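Local coordinates for protein putative NADPH:quinone oxidoreductase (Ralstonia eutropha, PDB 3IUP) that binds NADPH and probably uses it to reduce quinones, at residues G162-M167 with Q186-I191; T242-A247 with T259-A264; Q112-K117 with D136-L141; L20-I25 with E350-D355. All blocks are in the same frame, centred on the assembly; numbering follows the deposited sequence.

Contact 1: G162-M167 with Q186-I191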
# COMPACT_ATOMS: atom_id res chain seq x y z
N GLY A 162 -4.92 -12.75 -14.28
CA GLY A 162 -4.47 -12.63 -12.92
C GLY A 162 -5.08 -11.51 -12.12
O GLY A 162 -5.21 -11.61 -10.91
N MSE A 163 -5.46 -10.44 -12.81
CA MSE A 163 -6.23 -9.35 -12.14
C MSE A 163 -7.56 -9.88 -11.65
O MSE A 163 -7.94 -9.61 -10.52
CB MSE A 163 -6.44 -8.19 -13.11
CG MSE A 163 -5.19 -7.57 -13.44
SE MSE A 163 -5.58 -6.12 -14.75
CE MSE A 163 -3.88 -5.48 -14.78
N VAL A 164 -8.27 -10.61 -12.50
CA VAL A 164 -9.53 -11.22 -12.10
C VAL A 164 -9.34 -12.27 -10.99
O VAL A 164 -10.08 -12.29 -9.99
CB VAL A 164 -10.29 -11.78 -13.29
CG1 VAL A 164 -11.55 -12.51 -12.82
CG2 VAL A 164 -10.62 -10.62 -14.26
N GLU A 165 -8.30 -13.07 -11.14
CA GLU A 165 -7.94 -14.05 -10.10
C GLU A 165 -7.64 -13.40 -8.73
O GLU A 165 -8.16 -13.83 -7.71
CB GLU A 165 -6.78 -14.91 -10.56
CG GLU A 165 -6.56 -16.16 -9.66
CD GLU A 165 -7.40 -17.36 -10.14
OE1 GLU A 165 -8.25 -17.21 -11.03
OE2 GLU A 165 -7.19 -18.46 -9.60
N THR A 166 -6.82 -12.37 -8.72
CA THR A 166 -6.52 -11.60 -7.55
C THR A 166 -7.75 -10.96 -6.93
O THR A 166 -7.90 -11.02 -5.75
CB THR A 166 -5.48 -10.48 -7.85
OG1 THR A 166 -4.26 -11.06 -8.36
CG2 THR A 166 -5.12 -9.71 -6.61
N MSE A 167 -8.60 -10.33 -7.75
CA MSE A 167 -9.87 -9.80 -7.29
C MSE A 167 -10.65 -10.83 -6.45
O MSE A 167 -11.08 -10.57 -5.29
CB MSE A 167 -10.70 -9.43 -8.52
CG MSE A 167 -12.05 -8.86 -8.25
SE MSE A 167 -13.14 -8.79 -9.89
CE MSE A 167 -13.68 -10.63 -9.90
N GLN A 186 -7.63 -3.87 -23.26
CA GLN A 186 -8.60 -4.34 -24.21
C GLN A 186 -8.94 -5.82 -23.95
O GLN A 186 -10.09 -6.18 -24.05
CB GLN A 186 -8.14 -4.11 -25.65
CG GLN A 186 -8.02 -2.65 -25.99
CD GLN A 186 -7.42 -2.38 -27.35
OE1 GLN A 186 -7.90 -2.89 -28.33
NE2 GLN A 186 -6.35 -1.52 -27.42
N MSE A 187 -7.94 -6.62 -23.56
CA MSE A 187 -8.18 -8.01 -23.23
C MSE A 187 -8.98 -8.11 -21.98
O MSE A 187 -9.89 -8.91 -21.92
CB MSE A 187 -6.86 -8.81 -23.04
CG MSE A 187 -6.01 -8.81 -24.18
SE MSE A 187 -4.39 -9.77 -23.63
CE MSE A 187 -3.49 -9.56 -25.35
N LEU A 188 -8.63 -7.32 -20.96
CA LEU A 188 -9.35 -7.39 -19.70
C LEU A 188 -10.82 -7.07 -19.87
O LEU A 188 -11.71 -7.74 -19.35
CB LEU A 188 -8.68 -6.49 -18.66
CG LEU A 188 -9.47 -6.45 -17.35
CD1 LEU A 188 -9.41 -7.86 -16.63
CD2 LEU A 188 -8.88 -5.31 -16.47
N ASN A 189 -11.10 -6.05 -20.68
CA ASN A 189 -12.48 -5.70 -20.94
C ASN A 189 -13.22 -6.86 -21.63
O ASN A 189 -14.33 -7.17 -21.27
CB ASN A 189 -12.55 -4.45 -21.79
CG ASN A 189 -13.97 -4.06 -22.10
OD1 ASN A 189 -14.74 -3.76 -21.18
ND2 ASN A 189 -14.32 -4.03 -23.38
N GLN A 190 -12.58 -7.55 -22.58
CA GLN A 190 -13.23 -8.72 -23.19
C GLN A 190 -13.49 -9.89 -22.20
O GLN A 190 -14.51 -10.56 -22.27
CB GLN A 190 -12.45 -9.22 -24.42
CG GLN A 190 -12.43 -8.22 -25.63
CD GLN A 190 -13.83 -7.74 -26.00
OE1 GLN A 190 -14.73 -8.55 -26.13
NE2 GLN A 190 -14.03 -6.43 -26.08
N ILE A 191 -12.53 -10.13 -21.32
CA ILE A 191 -12.70 -11.15 -20.27
C ILE A 191 -13.92 -10.82 -19.43
O ILE A 191 -14.77 -11.65 -19.17
CB ILE A 191 -11.43 -11.23 -19.35
CG1 ILE A 191 -10.26 -11.83 -20.08
CG2 ILE A 191 -11.72 -12.03 -18.09
CD1 ILE A 191 -8.93 -11.53 -19.35

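Contact 2: T242-A247 with T259-A264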
# COMPACT_ATOMS: atom_id res chain seq x y z
N THR A 242 -13.86 -2.61 -5.62
CA THR A 242 -13.01 -2.26 -4.47
C THR A 242 -11.54 -2.67 -4.63
O THR A 242 -10.74 -2.52 -3.70
CB THR A 242 -13.61 -2.80 -3.17
OG1 THR A 242 -13.80 -4.21 -3.22
CG2 THR A 242 -14.98 -2.14 -2.87
N ILE A 243 -11.18 -3.18 -5.81
CA ILE A 243 -9.79 -3.41 -6.19
C ILE A 243 -9.50 -2.76 -7.53
O ILE A 243 -10.35 -2.79 -8.43
CB ILE A 243 -9.45 -4.94 -6.20
CG1 ILE A 243 -7.95 -5.19 -6.43
CG2 ILE A 243 -10.29 -5.76 -7.20
CD1 ILE A 243 -7.53 -6.68 -6.16
N ALA A 244 -8.33 -2.14 -7.63
CA ALA A 244 -7.90 -1.49 -8.85
C ALA A 244 -6.53 -1.98 -9.22
O ALA A 244 -5.66 -2.15 -8.34
CB ALA A 244 -7.85 0.09 -8.69
N PHE A 245 -6.31 -2.07 -10.53
CA PHE A 245 -4.98 -2.25 -11.08
C PHE A 245 -4.60 -1.03 -11.87
O PHE A 245 -5.27 -0.70 -12.88
CB PHE A 245 -4.94 -3.50 -11.93
CG PHE A 245 -5.08 -4.74 -11.13
CD1 PHE A 245 -6.30 -5.20 -10.77
CD2 PHE A 245 -3.93 -5.43 -10.70
CE1 PHE A 245 -6.41 -6.36 -9.97
CE2 PHE A 245 -4.03 -6.53 -9.93
CZ PHE A 245 -5.24 -7.00 -9.56
N ASP A 246 -3.57 -0.35 -11.39
CA ASP A 246 -3.10 0.89 -11.96
C ASP A 246 -1.77 0.70 -12.71
O ASP A 246 -0.75 0.37 -12.12
CB ASP A 246 -2.96 1.92 -10.90
CG ASP A 246 -2.36 3.23 -11.43
OD1 ASP A 246 -2.73 3.66 -12.54
OD2 ASP A 246 -1.55 3.80 -10.70
N ALA A 247 -1.79 0.99 -14.01
CA ALA A 247 -0.61 0.86 -14.84
C ALA A 247 0.24 2.10 -14.79
O ALA A 247 1.40 2.07 -15.23
CB ALA A 247 -1.03 0.59 -16.32
N THR A 259 -10.11 7.41 -3.17
CA THR A 259 -11.03 8.44 -2.71
C THR A 259 -12.46 8.17 -3.23
O THR A 259 -13.45 8.25 -2.48
CB THR A 259 -10.50 9.85 -3.12
OG1 THR A 259 -9.19 10.05 -2.57
CG2 THR A 259 -11.42 11.00 -2.68
N CYS A 260 -12.57 7.88 -4.52
CA CYS A 260 -13.89 7.64 -5.12
C CYS A 260 -14.50 6.35 -4.63
O CYS A 260 -15.71 6.27 -4.42
CB CYS A 260 -13.82 7.65 -6.64
SG CYS A 260 -13.39 9.25 -7.30
N MSE A 261 -13.67 5.33 -4.35
CA MSE A 261 -14.19 4.08 -3.81
C MSE A 261 -14.81 4.35 -2.42
O MSE A 261 -15.86 3.81 -2.07
CB MSE A 261 -13.07 3.05 -3.66
CG MSE A 261 -12.71 2.36 -4.88
SE MSE A 261 -11.21 1.14 -4.59
CE MSE A 261 -11.22 0.35 -6.35
N GLU A 262 -14.15 5.15 -1.61
CA GLU A 262 -14.65 5.41 -0.26
C GLU A 262 -15.94 6.25 -0.39
O GLU A 262 -16.89 6.01 0.36
CB GLU A 262 -13.60 6.10 0.57
CG GLU A 262 -14.00 6.39 1.99
CD GLU A 262 -14.18 5.17 2.89
OE1 GLU A 262 -14.12 3.99 2.45
OE2 GLU A 262 -14.42 5.43 4.10
N ALA A 263 -15.97 7.20 -1.34
CA ALA A 263 -17.20 8.00 -1.57
C ALA A 263 -18.35 7.09 -1.93
O ALA A 263 -19.48 7.27 -1.43
CB ALA A 263 -17.00 9.06 -2.67
N ALA A 264 -18.10 6.12 -2.81
CA ALA A 264 -19.11 5.16 -3.26
C ALA A 264 -19.57 4.27 -2.09
O ALA A 264 -20.77 4.03 -1.89
CB ALA A 264 -18.59 4.29 -4.41

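Contact 3: Q112-K117 with D136-L141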
# COMPACT_ATOMS: atom_id res chain seq x y z
N GLN A 112 10.67 -34.50 -28.22
CA GLN A 112 10.28 -35.04 -29.53
C GLN A 112 8.84 -34.68 -29.89
O GLN A 112 8.54 -34.40 -31.04
CB GLN A 112 10.46 -36.55 -29.57
CG GLN A 112 11.92 -36.97 -29.60
CD GLN A 112 12.57 -36.65 -30.91
OE1 GLN A 112 12.17 -37.16 -31.94
NE2 GLN A 112 13.58 -35.77 -30.89
N ALA A 113 7.95 -34.64 -28.89
CA ALA A 113 6.53 -34.35 -29.17
C ALA A 113 6.33 -32.95 -29.70
O ALA A 113 5.29 -32.62 -30.27
CB ALA A 113 5.64 -34.59 -27.93
N LEU A 114 7.32 -32.08 -29.50
CA LEU A 114 7.22 -30.72 -29.97
C LEU A 114 7.83 -30.51 -31.33
O LEU A 114 7.68 -29.44 -31.93
CB LEU A 114 7.91 -29.79 -28.95
CG LEU A 114 7.28 -29.73 -27.54
CD1 LEU A 114 8.08 -28.71 -26.75
CD2 LEU A 114 5.79 -29.37 -27.52
N MSE A 115 8.55 -31.49 -31.86
CA MSE A 115 9.21 -31.29 -33.14
C MSE A 115 8.23 -30.77 -34.20
O MSE A 115 7.13 -31.32 -34.38
CB MSE A 115 9.84 -32.59 -33.66
CG MSE A 115 10.68 -32.37 -34.90
SE MSE A 115 12.18 -31.17 -34.67
CE MSE A 115 12.94 -31.51 -36.45
N GLY A 116 8.62 -29.68 -34.85
CA GLY A 116 7.85 -29.11 -35.93
C GLY A 116 6.65 -28.30 -35.53
O GLY A 116 6.03 -27.68 -36.39
N LYS A 117 6.36 -28.23 -34.23
CA LYS A 117 5.23 -27.48 -33.74
C LYS A 117 5.53 -25.98 -33.64
O LYS A 117 6.66 -25.56 -33.46
CB LYS A 117 4.79 -28.02 -32.40
CG LYS A 117 4.40 -29.51 -32.43
CD LYS A 117 2.97 -29.73 -32.21
CE LYS A 117 2.64 -31.22 -32.11
NZ LYS A 117 2.78 -31.83 -33.44
N ASP A 136 9.56 -28.19 -21.31
CA ASP A 136 8.49 -27.91 -20.37
C ASP A 136 8.15 -26.43 -20.25
O ASP A 136 7.22 -26.08 -19.55
CB ASP A 136 8.70 -28.60 -18.98
CG ASP A 136 9.85 -27.99 -18.13
OD1 ASP A 136 10.45 -26.94 -18.47
OD2 ASP A 136 10.15 -28.62 -17.08
N GLN A 137 8.86 -25.55 -20.98
CA GLN A 137 8.52 -24.13 -21.01
C GLN A 137 7.80 -23.68 -22.28
O GLN A 137 7.61 -22.49 -22.51
CB GLN A 137 9.76 -23.27 -20.79
CG GLN A 137 10.42 -23.44 -19.40
CD GLN A 137 11.66 -22.56 -19.24
OE1 GLN A 137 11.78 -21.47 -19.84
NE2 GLN A 137 12.61 -23.03 -18.44
N CYS A 138 7.46 -24.63 -23.13
CA CYS A 138 6.81 -24.35 -24.39
C CYS A 138 5.32 -24.54 -24.28
O CYS A 138 4.87 -25.54 -23.73
CB CYS A 138 7.35 -25.27 -25.47
SG CYS A 138 9.09 -24.91 -25.81
N LEU A 139 4.56 -23.58 -24.78
CA LEU A 139 3.11 -23.69 -24.90
C LEU A 139 2.80 -23.99 -26.36
O LEU A 139 3.08 -23.17 -27.23
CB LEU A 139 2.46 -22.37 -24.50
CG LEU A 139 0.95 -22.25 -24.38
CD1 LEU A 139 0.40 -23.30 -23.40
CD2 LEU A 139 0.65 -20.84 -23.89
N VAL A 140 2.22 -25.16 -26.63
CA VAL A 140 1.84 -25.52 -28.00
C VAL A 140 0.62 -24.71 -28.45
O VAL A 140 -0.41 -24.66 -27.75
CB VAL A 140 1.56 -27.06 -28.15
CG1 VAL A 140 1.14 -27.38 -29.57
CG2 VAL A 140 2.80 -27.87 -27.77
N LEU A 141 0.75 -24.03 -29.58
CA LEU A 141 -0.29 -23.13 -30.05
C LEU A 141 -1.37 -23.91 -30.79
O LEU A 141 -1.10 -24.96 -31.36
CB LEU A 141 0.30 -22.03 -30.94
CG LEU A 141 1.15 -20.97 -30.20
CD1 LEU A 141 1.69 -19.97 -31.20
CD2 LEU A 141 0.33 -20.28 -29.05

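Contact 4: L20-I25 with E350-D355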
# COMPACT_ATOMS: atom_id res chain seq x y z
N LEU A 20 23.66 -1.00 -27.28
CA LEU A 20 22.73 -1.95 -27.85
C LEU A 20 23.34 -2.47 -29.11
O LEU A 20 23.82 -1.68 -29.94
CB LEU A 20 21.38 -1.29 -28.21
CG LEU A 20 20.63 -0.72 -27.04
CD1 LEU A 20 19.33 -0.00 -27.48
CD2 LEU A 20 20.28 -1.83 -26.07
N SER A 21 23.29 -3.78 -29.30
CA SER A 21 23.92 -4.42 -30.45
C SER A 21 23.26 -5.74 -30.77
O SER A 21 22.47 -6.24 -29.98
CB SER A 21 25.44 -4.63 -30.20
OG SER A 21 25.64 -5.55 -29.15
N LEU A 22 23.53 -6.25 -31.96
CA LEU A 22 23.21 -7.59 -32.34
C LEU A 22 24.48 -8.44 -32.22
O LEU A 22 25.46 -8.19 -32.94
CB LEU A 22 22.66 -7.64 -33.78
CG LEU A 22 21.41 -6.83 -34.09
CD1 LEU A 22 20.94 -7.21 -35.50
CD2 LEU A 22 20.25 -7.02 -33.03
N ASP A 23 24.48 -9.42 -31.33
CA ASP A 23 25.63 -10.27 -31.12
C ASP A 23 25.46 -11.53 -31.97
O ASP A 23 24.35 -12.03 -32.21
CB ASP A 23 25.77 -10.68 -29.64
CG ASP A 23 26.54 -9.66 -28.78
OD1 ASP A 23 26.53 -8.45 -29.09
OD2 ASP A 23 27.17 -10.11 -27.75
N SER A 24 26.59 -12.07 -32.39
CA SER A 24 26.63 -13.36 -33.04
C SER A 24 26.84 -14.36 -31.93
O SER A 24 27.84 -14.24 -31.19
CB SER A 24 27.79 -13.43 -34.02
OG SER A 24 27.97 -14.78 -34.43
N ILE A 25 25.90 -15.30 -31.81
CA ILE A 25 25.79 -16.28 -30.70
C ILE A 25 25.77 -17.70 -31.27
O ILE A 25 25.01 -17.97 -32.20
CB ILE A 25 24.44 -16.00 -29.90
CG1 ILE A 25 24.43 -14.59 -29.32
CG2 ILE A 25 24.21 -16.97 -28.75
CD1 ILE A 25 25.58 -14.31 -28.42
N GLU A 350 16.07 -3.56 -37.18
CA GLU A 350 15.18 -2.41 -37.05
C GLU A 350 14.81 -2.02 -35.61
O GLU A 350 14.42 -0.88 -35.36
CB GLU A 350 13.91 -2.66 -37.89
CG GLU A 350 14.14 -2.57 -39.37
CD GLU A 350 12.89 -2.95 -40.20
OE1 GLU A 350 12.04 -3.79 -39.78
OE2 GLU A 350 12.75 -2.40 -41.32
N VAL A 351 14.95 -2.94 -34.65
CA VAL A 351 14.80 -2.63 -33.25
C VAL A 351 15.78 -1.51 -32.86
O VAL A 351 15.48 -0.71 -31.99
CB VAL A 351 15.00 -3.90 -32.37
CG1 VAL A 351 14.91 -3.63 -30.87
CG2 VAL A 351 14.03 -5.03 -32.82
N LEU A 352 16.92 -1.51 -33.51
CA LEU A 352 17.97 -0.56 -33.15
C LEU A 352 18.00 0.65 -34.08
O LEU A 352 18.94 1.42 -34.03
CB LEU A 352 19.33 -1.26 -33.07
CG LEU A 352 19.37 -2.38 -32.01
CD1 LEU A 352 20.82 -2.94 -31.88
CD2 LEU A 352 18.83 -1.98 -30.64
N ASP A 353 16.99 0.84 -34.90
CA ASP A 353 16.85 2.07 -35.70
C ASP A 353 16.25 3.15 -34.83
O ASP A 353 15.18 2.97 -34.27
CB ASP A 353 15.94 1.77 -36.87
CG ASP A 353 15.77 2.94 -37.83
OD1 ASP A 353 15.61 4.10 -37.38
OD2 ASP A 353 15.81 2.67 -39.04
N LEU A 354 16.91 4.30 -34.71
CA LEU A 354 16.44 5.35 -33.79
C LEU A 354 15.06 5.88 -34.20
O LEU A 354 14.26 6.30 -33.35
CB LEU A 354 17.47 6.47 -33.70
CG LEU A 354 18.82 6.09 -33.07
CD1 LEU A 354 19.87 7.20 -33.26
CD2 LEU A 354 18.58 5.73 -31.61
N ASP A 355 14.77 5.81 -35.49
CA ASP A 355 13.45 6.19 -36.03
C ASP A 355 12.35 5.26 -35.54
O ASP A 355 11.25 5.72 -35.22
CB ASP A 355 13.45 6.19 -37.58
CG ASP A 355 14.36 7.29 -38.20
OD1 ASP A 355 14.61 8.36 -37.58
OD2 ASP A 355 14.82 7.07 -39.34

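Contact 1: G162-M167 with Q186-I191
Two neighbouring helices of the Rossmann-type nucleotide-binding domain meet here, Met-163 and Val-164 of helix 155-169 facing Leu-188 and Ile-191 of helix 183-195. The short segments run with their N-to-C directions 54° apart, and their axes come no nearer than 11.1 Å, so the space between them is filled by side chains. Leu-188 is the hub. Its CG stands anti to the backbone N (chi1 176°), which aims the fork of the isobutyl group across the gap, one methyl to each partner. CD2 touches the selenium SE of Met-163 (modelled as selenomethionine) at 3.8 Å; the Met-163 chain, extended beyond CG, passes Leu-188 at about a right angle. The other methyl, CD1, meets Val-164 CG2, also at 3.8 Å. That same Val-164 CG2 lies 4.2 Å from Ile-191 CG2, and so sits between two residues of the opposite helix. Met-163 and Leu-188 both also rest on His-177 of strand 175-177, which places the pair against the parallel sheet. On the side of helix 155-169 that faces strand 243-249, Thr-166 OG1, also hydrogen-bonded with Trp-309 NE1, bonds back to Gly-162 O at 2.8 Å. Branched and flexible apolar groups suit this buried seam: with every touch across it made by hydrocarbon or selenium, cohesion comes from dispersion and the exclusion of water rather than from directed bonds.

Contact 2: T242-A247 with T259-A264
Met-261, modelled as selenomethionine, reaches from helix 253-266 to the backbone of Thr-242, Ile-243 and Ala-244. Its CB leaves the helix toward the strand, and CG, set beside the backbone N and anti to the carbonyl carbon (chi1 -80°), starts a chain that stays extended to the end and so spans the gap. The selenium is the first atom to touch: SE lies against the peptide joining Thr-242 to Ile-243, 3.8 Å from Thr-242 O. This is the helix-on-strand packing of a beta-alpha-beta unit, strand 243-249, helix 253-266 and strand 281-285, of the Rossmann-type domain; further along the same strand, Ala-247 touches NADPH. The terminal methyl CE continues along the same peptide, 3.5 Å from Thr-242 C and 3.6 Å from Ile-243 N. It ends 4.1 Å from Ala-244 CB, which points toward the helix, and this small residue leaves room for the long chain to lie close to the strand. Ile-243 turns its side chain to the other face of the sheet. Thr-242, whose backbone lies against the selenomethionine, has its OG1 hydrogen-bonded to His-172 ND1, while on the helix Glu-262 OE1 forms a salt bridge with Lys-281, a residue that the Met-261 side chain also touches.

Contact 3: Q112-K117 with D136-L141
Apolar contacts come first, and Leu-114 makes two of them, to Cys-138 and Val-140. Its first torsion, with CG beside the backbone N (chi1 -63°), carries CG toward the strand, and the fork there sends the two methyls to different residues. CD1 settles against Cys-138, 3.7 Å from CB and 4.0 Å from SG. CD2 presses on Val-140 CG2 at 3.4 Å, tighter than a usual carbon-carbon contact. A second, looser kind uses the aliphatic part of a charged residue: Lys-117 lays CD 4.0 Å from Val-140 CG1, then bends so that its amine leads away from the strand. A long lysine suits this rim, offering methylenes to the valine while its charged end stays apart from the hydrocarbon. Backbone bonds shape the loop that carries both residues. Met-115 N to Gln-112 O, 3.0 Å, closes a type I turn, and Lys-117 N to Leu-114 O, 2.9 Å, closes a type II turn in which Gly-116 takes the positive phi of 78° that a residue without a side chain adopts easily. The loop runs from helix 109-112 into strand 118-121, the antiparallel partner of strand 138-140 in the GroES-like domain, while Leu-114 and Cys-138 both also touch Val-35 of strand 34-43.

Contact 4: L20-I25 with E350-D355
Segment 20-25 is strand throughout, whereas 350-355 holds the end of a weakly bonded helix, a turn, and the start of helix 354-360; the backbones are nearest at Leu-20 and Leu-352, whose CA atoms lie 7.3 Å apart. Asp-353 N bonds to Glu-350 O as the chain turns, and Asp-353 then serves as N-cap of the next helix, its OD1 accepting from Asp-355 N at 2.7 Å with a bent N-H angle of 136°. Its short carboxylate suits that place, since first-turn amides have no carbonyl of a preceding turn to bond. The turn delivers Leu-352 to the strand; CG beside the backbone N (chi1 -60°) heads toward it, and the branch there divides the methyls. CD2 lies 3.6 Å from Leu-20 CB and 3.8 Å from Leu-20 CD1, while CD1 reaches the backbone at Ser-21, 3.7 Å from its N. Leu-22 only grazes the group, CD2 to Leu-352 CD1 at 4.3 Å. Ser-21 directs its partly exposed side chain away, which suits a polar residue, while its backbone takes the methyl. Pro-70 and Val-72 also touch Leu-352. The arrangement is a leucine from the loop between two helices packed against part of one face of the N-terminal antiparallel sheet, at strands 17-26 and 70-75.

From the N terminus, the strand holding 20-25 is left open until 350-355 returns to it, so contact 4 closes a very long loop that encloses the other three contacts in turn. Contact 3 closes first, within the GroES-like domain, then contact 1, then contact 2; these follow in series and none crosses another. Contacts 1 and 2 both belong to the Rossmann-type domain and touch directly, since Phe-245 CZ packs 3.6 Å from Met-163 CA, which sandwiches strand 243-249 between helix 155-169 and helix 253-266. Contact 4 lies on the opposite side of the chain's centre, about 41 Å from contact 2 between centres, and ties the turn between two late helices to the N-terminal antiparallel sheet.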